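Local coordinates for extracellular solute-binding protein, family 1 (Bifidobacterium longum subsp. infantis, PDB 6FTH) that probably binds human milk oligosaccharides outside the cell and delivers them to an ABC transporter for uptake, at residues 155-160 with 310-315. Numbering follows the deposited sequence.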
# COMPACT_ATOMS: atom_id res chain seq x y z
N MET A 155 -6.70 4.48 -11.71
CA MET A 155 -6.82 4.11 -13.11
C MET A 155 -6.59 5.36 -13.93
O MET A 155 -7.32 6.35 -13.79
CB MET A 155 -8.22 3.55 -13.38
CG MET A 155 -8.44 3.07 -14.80
SD MET A 155 -10.10 2.39 -14.96
CE MET A 155 -10.07 1.73 -16.63
N PHE A 156 -5.57 5.33 -14.79
CA PHE A 156 -5.21 6.47 -15.63
C PHE A 156 -5.62 6.24 -17.08
O PHE A 156 -5.60 5.11 -17.58
CB PHE A 156 -3.70 6.71 -15.57
CG PHE A 156 -3.20 6.99 -14.18
CD1 PHE A 156 -3.71 8.05 -13.46
CD2 PHE A 156 -2.23 6.19 -13.60
CE1 PHE A 156 -3.24 8.32 -12.16
CE2 PHE A 156 -1.77 6.46 -12.31
CZ PHE A 156 -2.29 7.51 -11.59
N ILE A 157 -5.97 7.33 -17.76
CA ILE A 157 -6.23 7.29 -19.20
C ILE A 157 -5.53 8.46 -19.87
O ILE A 157 -5.33 9.52 -19.27
CB ILE A 157 -7.74 7.26 -19.50
CG1 ILE A 157 -8.02 6.87 -20.96
CG2 ILE A 157 -8.39 8.57 -19.17
CD1 ILE A 157 -9.41 6.32 -21.11
N ASN A 158 -5.14 8.25 -21.13
CA ASN A 158 -4.51 9.29 -21.95
C ASN A 158 -5.62 10.19 -22.46
O ASN A 158 -6.32 9.88 -23.44
CB ASN A 158 -3.68 8.70 -23.07
CG ASN A 158 -2.84 9.76 -23.73
OD1 ASN A 158 -3.35 10.86 -23.98
ND2 ASN A 158 -1.57 9.50 -23.90
N LYS A 159 -5.83 11.31 -21.75
CA LYS A 159 -6.83 12.29 -22.10
C LYS A 159 -6.48 13.02 -23.41
O LYS A 159 -7.38 13.42 -24.16
CB LYS A 159 -6.99 13.29 -20.95
CG LYS A 159 -8.12 14.32 -21.12
CD LYS A 159 -9.48 13.67 -21.31
CE LYS A 159 -10.63 14.61 -21.01
NZ LYS A 159 -10.53 15.89 -21.79
N THR A 160 -5.19 13.21 -23.69
CA THR A 160 -4.80 13.80 -24.97
C THR A 160 -5.30 12.94 -26.12
O THR A 160 -5.82 13.45 -27.11
CB THR A 160 -3.28 13.93 -25.03
OG1 THR A 160 -2.85 14.86 -24.03
CG2 THR A 160 -2.81 14.43 -26.42
N GLN A 310 -0.36 14.25 -20.32
CA GLN A 310 -1.36 13.65 -21.19
C GLN A 310 -2.37 12.79 -20.43
O GLN A 310 -3.36 12.38 -21.03
CB GLN A 310 -0.72 12.76 -22.27
CG GLN A 310 0.33 13.46 -23.13
CD GLN A 310 0.84 12.62 -24.30
OE1 GLN A 310 0.12 11.77 -24.85
NE2 GLN A 310 2.09 12.85 -24.69
N TYR A 311 -2.14 12.53 -19.15
CA TYR A 311 -2.88 11.49 -18.43
C TYR A 311 -3.67 12.07 -17.28
O TYR A 311 -3.19 12.97 -16.57
CB TYR A 311 -1.94 10.38 -17.92
CG TYR A 311 -1.37 9.55 -19.03
CD1 TYR A 311 -0.23 9.96 -19.72
CD2 TYR A 311 -1.97 8.37 -19.43
CE1 TYR A 311 0.30 9.20 -20.74
CE2 TYR A 311 -1.45 7.59 -20.44
CZ TYR A 311 -0.31 8.03 -21.12
OH TYR A 311 0.21 7.27 -22.16
N ILE A 312 -4.87 11.52 -17.08
CA ILE A 312 -5.70 11.87 -15.93
C ILE A 312 -6.15 10.61 -15.20
O ILE A 312 -6.26 9.52 -15.82
CB ILE A 312 -6.92 12.70 -16.33
CG1 ILE A 312 -7.89 11.88 -17.20
CG2 ILE A 312 -6.46 13.97 -17.07
CD1 ILE A 312 -9.20 12.58 -17.54
N PRO A 313 -6.45 10.71 -13.91
CA PRO A 313 -7.10 9.60 -13.21
C PRO A 313 -8.58 9.69 -13.51
O PRO A 313 -9.16 10.77 -13.48
CB PRO A 313 -6.84 9.92 -11.73
CG PRO A 313 -6.11 11.29 -11.70
CD PRO A 313 -6.32 11.89 -13.05
N ILE A 314 -9.19 8.54 -13.80
CA ILE A 314 -10.63 8.50 -14.02
C ILE A 314 -11.35 7.60 -13.03
O ILE A 314 -10.81 6.56 -12.61
CB ILE A 314 -11.01 8.06 -15.44
CG1 ILE A 314 -10.41 6.70 -15.76
CG2 ILE A 314 -10.61 9.14 -16.43
CD1 ILE A 314 -10.98 6.07 -17.03
N PRO A 315 -12.59 7.93 -12.69
CA PRO A 315 -13.42 6.95 -11.98
C PRO A 315 -13.49 5.66 -12.79
O PRO A 315 -13.44 5.67 -14.03
CB PRO A 315 -14.79 7.64 -11.94
CG PRO A 315 -14.46 9.14 -12.08
CD PRO A 315 -13.33 9.17 -13.01
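I157 pushes its CG2 methyl into the hollow between I312 and I314, 3.6 Å from I314 CG2 and 3.9 Å from I312 CG1. Its CG1 lies anti to the backbone N (chi1 -166°), and CG2 meets both neighbours. Farther along this face, I312 CD1 rests on the K159 chain at CD, while the lysine's end turns off to a salt bridge with D163. The other face carries F156, P313, N158 and Y311. Here P313 CB sits 4.0 Å from F156 CE1, and N158 sets CG over one face of the Y311 ring, displaced toward its rim, with the amide and ring planes 57° apart. From there N158 ND2 reaches Q310 OE1 at 3.0 Å in a nearly straight bond, with a weaker one to Y311 OH, which also bonds T292 O. N158 OD1 meanwhile caps W161 N at the start of helix 159-165. Backbone bonds I157 N to I312 O, I312 N to I157 O and I314 N to M155 O tie 311-313 antiparallel onto 154-158 as the edge strand of the four-stranded mixed sheet in one lobe of the two-lobed solute-binding-protein fold. Q310 O takes weak bonds from K159 N and T160 N, a probably favourable placement of partial negative charge at the helix's first turn.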